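Local structure of oxaloacetate acetyl hydrolase (3LYE) at residues Ala38-Ala41 with Met42-Phe46; Leu288-Ala291 with Met292-Asp295. The protein is a hydrolase with a phosphoenolpyruvate phosphomutase-type domain of the TIM-barrel clan, and assembles from four copies of the chain. All blocks are in the same frame, centred on the assembly; numbering follows the deposited sequence.

Contact 1 (Ala38-Ala41 with Met42-Phe46); sequences ARTA and MELGF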
loop_
_atom_site.group_PDB
_atom_site.type_symbol
_atom_site.label_atom_id
_atom_site.label_comp_id
_atom_site.label_asym_id
_atom_site.label_seq_id
_atom_site.Cartn_x
_atom_site.Cartn_y
_atom_site.Cartn_z
ATOM N N ALA A 38 -12.167 -9.271 13.004
ATOM C CA ALA A 38 -12.376 -8.110 13.853
ATOM C C ALA A 38 -13.858 -7.731 13.959
ATOM O O ALA A 38 -14.377 -7.459 15.054
ATOM C CB ALA A 38 -11.573 -6.928 13.340
ATOM N N ARG A 39 -14.555 -7.727 12.828
ATOM C CA ARG A 39 -15.979 -7.381 12.837
ATOM C C ARG A 39 -16.783 -8.392 13.662
ATOM O O ARG A 39 -17.760 -8.031 14.300
ATOM C CB ARG A 39 -16.513 -7.338 11.405
ATOM C CG ARG A 39 -16.127 -6.099 10.617
ATOM C CD ARG A 39 -16.808 -4.835 11.112
ATOM N NE ARG A 39 -16.703 -3.806 10.089
ATOM C CZ ARG A 39 -17.238 -2.600 10.184
ATOM N NH1 ARG A 39 -17.090 -1.764 9.179
ATOM N NH2 ARG A 39 -17.903 -2.245 11.276
ATOM N N THR A 40 -16.357 -9.646 13.640
ATOM C CA THR A 40 -17.072 -10.676 14.400
ATOM C C THR A 40 -16.881 -10.436 15.907
ATOM O O THR A 40 -17.816 -10.517 16.702
ATOM C CB THR A 40 -16.667 -12.085 14.005
ATOM O OG1 THR A 40 -16.873 -12.261 12.601
ATOM C CG2 THR A 40 -17.512 -13.128 14.678
ATOM N N ALA A 41 -15.658 -10.141 16.316
ATOM C CA ALA A 41 -15.388 -9.844 17.722
ATOM C C ALA A 41 -16.203 -8.625 18.163
ATOM O O ALA A 41 -16.696 -8.562 19.281
ATOM C CB ALA A 41 -13.923 -9.618 17.934
ATOM N N MET A 42 -16.342 -7.646 17.269
ATOM C CA MET A 42 -17.120 -6.432 17.548
ATOM C C MET A 42 -18.603 -6.769 17.698
ATOM O O MET A 42 -19.246 -6.303 18.628
ATOM C CB MET A 42 -16.930 -5.390 16.445
ATOM C CG MET A 42 -15.522 -4.841 16.394
ATOM S SD MET A 42 -15.062 -4.015 14.839
ATOM C CE MET A 42 -16.009 -2.525 14.925
ATOM N N GLU A 43 -19.121 -7.601 16.804
ATOM C CA GLU A 43 -20.515 -8.021 16.829
ATOM C C GLU A 43 -20.842 -8.662 18.182
ATOM O O GLU A 43 -21.922 -8.450 18.745
ATOM C CB GLU A 43 -20.743 -9.132 15.765
ATOM C CG GLU A 43 -22.097 -9.836 15.788
ATOM C CD GLU A 43 -22.214 -11.059 14.863
ATOM O OE1 GLU A 43 -23.335 -11.631 14.802
ATOM O OE2 GLU A 43 -21.251 -11.463 14.201
ATOM N N LEU A 44 -19.877 -9.393 18.726
ATOM C CA LEU A 44 -20.068 -10.117 19.980
ATOM C C LEU A 44 -19.843 -9.300 21.222
ATOM O O LEU A 44 -20.027 -9.794 22.331
ATOM C CB LEU A 44 -19.230 -11.407 19.969
ATOM C CG LEU A 44 -19.620 -12.399 18.859
ATOM C CD1 LEU A 44 -18.579 -13.506 18.739
ATOM C CD2 LEU A 44 -21.023 -12.960 19.061
ATOM N N GLY A 45 -19.458 -8.043 21.062
ATOM C CA GLY A 45 -19.256 -7.179 22.200
ATOM C C GLY A 45 -17.982 -7.187 23.012
ATOM O O GLY A 45 -17.960 -6.707 24.148
ATOM N N PHE A 46 -16.913 -7.725 22.450
ATOM C CA PHE A 46 -15.633 -7.740 23.145
ATOM C C PHE A 46 -15.266 -6.278 23.409
ATOM O O PHE A 46 -15.482 -5.418 22.566
ATOM C CB PHE A 46 -14.594 -8.504 22.361
ATOM C CG PHE A 46 -14.745 -10.002 22.508
ATOM C CD1 PHE A 46 -14.147 -10.663 23.554
ATOM C CD2 PHE A 46 -15.528 -10.729 21.645
ATOM C CE1 PHE A 46 -14.295 -12.016 23.708
ATOM C CE2 PHE A 46 -15.684 -12.073 21.829
ATOM C CZ PHE A 46 -15.054 -12.712 22.857
#
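The Phe46 ring turns an edge to Ala41: carbonyl O of Ala41 lies in the ring plane, 3.4 Å from Phe46 CD2, while the methyl CB of Ala41 makes a looser apolar contact with the same carbon. Phe46 CG stands anti to its own carbonyl carbon (chi1 -79°), which folds the ring back beside the helix end. A second flat group, the Arg39 guanidinium, meets Met42 CE obliquely, NH2 to CE 4.1 Å; a bend at chi3 (71°) turns that methyl away from the line of the Met42 chain. Met42 CG also rests against Ala38 O at 3.2 Å, the same carbonyl that accepts the Met42 N-H.

Together the residues show how helix 35-43 stops, in a Schellman motif. Helical bonds run from Met42 N to Ala38 O and from Glu43 N to Arg39 O, and then Phe46 N reaches back to Ala41 O at 3.3 Å. Gly45 N bonds to Met42 O at 3.0 Å, and Gly45 takes the positive phi that glycine readily allows. Ala41 also packs on Pro30 and Leu49, linking the helix to strands 27-32 and 49-51 of its beta-alpha-beta unit.

The polar ends serve the subunit interface. Arg39 NE bonds to Gly62 O of the second subunit, and the extended Glu43 side chain places OE2 in a hydrogen bond with Tyr255 OH and OE1 in a salt bridge with Arg259 NH1, both of that subunit. Backbone bonds close the turn, while the charged ends of Arg39 and Glu43 pair across the interface; the salt bridge to Arg259 would probably favour an ionised Glu43.

Contact 2 (Leu288-Ala291 with Met292-Asp295); sequences LQDA and MEVD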
loop_
_atom_site.group_PDB
_atom_site.type_symbol
_atom_site.label_atom_id
_atom_site.label_comp_id
_atom_site.label_asym_id
_atom_site.label_seq_id
_atom_site.Cartn_x
_atom_site.Cartn_y
_atom_site.Cartn_z
ATOM N N LEU A 288 -22.680 -3.127 6.916
ATOM C CA LEU A 288 -23.673 -2.720 5.927
ATOM C C LEU A 288 -24.580 -1.641 6.445
ATOM O O LEU A 288 -24.878 -0.696 5.728
ATOM C CB LEU A 288 -24.503 -3.933 5.506
ATOM C CG LEU A 288 -25.609 -3.620 4.489
ATOM C CD1 LEU A 288 -25.025 -3.135 3.192
ATOM C CD2 LEU A 288 -26.434 -4.895 4.261
ATOM N N GLN A 289 -25.025 -1.772 7.697
ATOM C CA GLN A 289 -25.925 -0.743 8.226
ATOM C C GLN A 289 -25.278 0.641 8.241
ATOM O O GLN A 289 -25.908 1.607 7.875
ATOM C CB GLN A 289 -26.510 -1.100 9.587
ATOM C CG GLN A 289 -27.580 -0.088 9.998
ATOM C CD GLN A 289 -28.794 -0.125 9.064
ATOM O OE1 GLN A 289 -29.207 -1.193 8.609
ATOM N NE2 GLN A 289 -29.357 1.047 8.768
ATOM N N ASP A 290 -24.013 0.748 8.602
ATOM C CA ASP A 290 -23.360 2.050 8.606
ATOM C C ASP A 290 -23.327 2.606 7.185
ATOM O O ASP A 290 -23.527 3.801 6.952
ATOM C CB ASP A 290 -21.898 1.921 9.037
ATOM C CG ASP A 290 -21.724 1.751 10.520
ATOM O OD1 ASP A 290 -20.583 1.464 10.919
ATOM O OD2 ASP A 290 -22.688 1.931 11.292
ATOM N N ALA A 291 -23.067 1.742 6.213
ATOM C CA ALA A 291 -22.998 2.188 4.834
ATOM C C ALA A 291 -24.348 2.632 4.317
ATOM O O ALA A 291 -24.453 3.630 3.601
ATOM C CB ALA A 291 -22.390 1.111 3.958
ATOM N N MET A 292 -25.384 1.915 4.718
ATOM C CA MET A 292 -26.734 2.250 4.288
ATOM C C MET A 292 -27.144 3.590 4.893
ATOM O O MET A 292 -27.844 4.361 4.268
ATOM C CB MET A 292 -27.742 1.154 4.639
ATOM C CG MET A 292 -27.590 -0.128 3.839
ATOM S SD MET A 292 -28.793 -1.371 4.403
ATOM C CE MET A 292 -28.980 -2.431 2.954
ATOM N N GLU A 293 -26.693 3.886 6.106
ATOM C CA GLU A 293 -27.050 5.149 6.725
ATOM C C GLU A 293 -26.358 6.288 5.996
ATOM O O GLU A 293 -26.929 7.345 5.834
ATOM C CB GLU A 293 -26.743 5.136 8.215
ATOM C CG GLU A 293 -27.656 4.158 8.978
ATOM C CD GLU A 293 -27.276 4.007 10.442
ATOM O OE1 GLU A 293 -28.031 3.323 11.179
ATOM O OE2 GLU A 293 -26.228 4.566 10.845
ATOM N N VAL A 294 -25.132 6.069 5.550
ATOM C CA VAL A 294 -24.423 7.107 4.824
ATOM C C VAL A 294 -25.121 7.326 3.488
ATOM O O VAL A 294 -25.412 8.454 3.106
ATOM C CB VAL A 294 -22.958 6.685 4.507
ATOM C CG1 VAL A 294 -22.433 7.527 3.365
ATOM C CG2 VAL A 294 -22.091 6.788 5.752
ATOM N N ASP A 295 -25.428 6.236 2.796
ATOM C CA ASP A 295 -26.060 6.311 1.493
ATOM C C ASP A 295 -27.428 6.973 1.561
ATOM O O ASP A 295 -27.714 7.894 0.822
ATOM C CB ASP A 295 -26.137 4.902 0.900
ATOM C CG ASP A 295 -26.347 4.891 -0.595
ATOM O OD1 ASP A 295 -27.252 4.161 -1.027
ATOM O OD2 ASP A 295 -25.621 5.580 -1.344
#
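Leu288 and Met292, one helical turn apart, make the tightest side-chain packing of this contact, against a leucine that is buried, although Met292 itself lies at the surface. The fork of Leu288 receives the end of the methionine: CD2 lies 3.8 Å from Met292 CE, and CG sits equally near SD and CE. The Met292 chain runs extended beyond CG, carrying its sulfur and methyl back across the leucine at a slant. Leu288 CG, for its part, is anti to the backbone N (chi1 179°), and the end of the side chain comes nearer to Met292 than its CB does. Beneath them Met292 N donates to Leu288 O at 2.8 Å.

This is the i to i+4 pattern of an alpha-helix, here the opening turns of helix 288-297, the last helix modelled in the chain. Glu293, Val294 and Asp295 repeat the bond, the last of them from Asp295 N to Ala291 O at 2.9 Å. One flank of the helix is covered by other subunits: Leu288 and Ala291 pack on Leu66 of the second subunit, and Val294 on Pro102 of the third.

On the side where Gln289, Asp290 and Glu293 are exposed the fit is looser. Gln289 bends at chi2 and crosses Glu293 at about a right angle, its amide plane turned 65° from the carboxylate. Gln289 NE2 stands 3.6 Å from both Glu293 CG and OE1, so the two touch without a hydrogen bond. Further round, Asp290 OD2 and Glu293 OE2 are 4.4 Å apart; these like charges would be expected to repel weakly, eased by surrounding solvent.

How the contacts relate
From the N terminus the chain first passes through contact 1, where helix 35-43 ends and turns toward strand 49-51. Contact 2 comes much later, at the start of helix 288-297, after the eight parallel strands are complete and helix 279-285 has been passed. Each contact closes only a turn of its own continuous stretch, so the two follow in series and neither nest nor cross. The centres of contact 1 and contact 2 are about 18 Å apart, and the nearest atoms of contact 1 and contact 2 about 5 Å, without touching. Val285 of helix 279-285 packs against Arg39, Thr40 and Glu43, bringing the C-terminal region alongside contact 1. Both contacts meet the second subunit; contact 2 also meets the third.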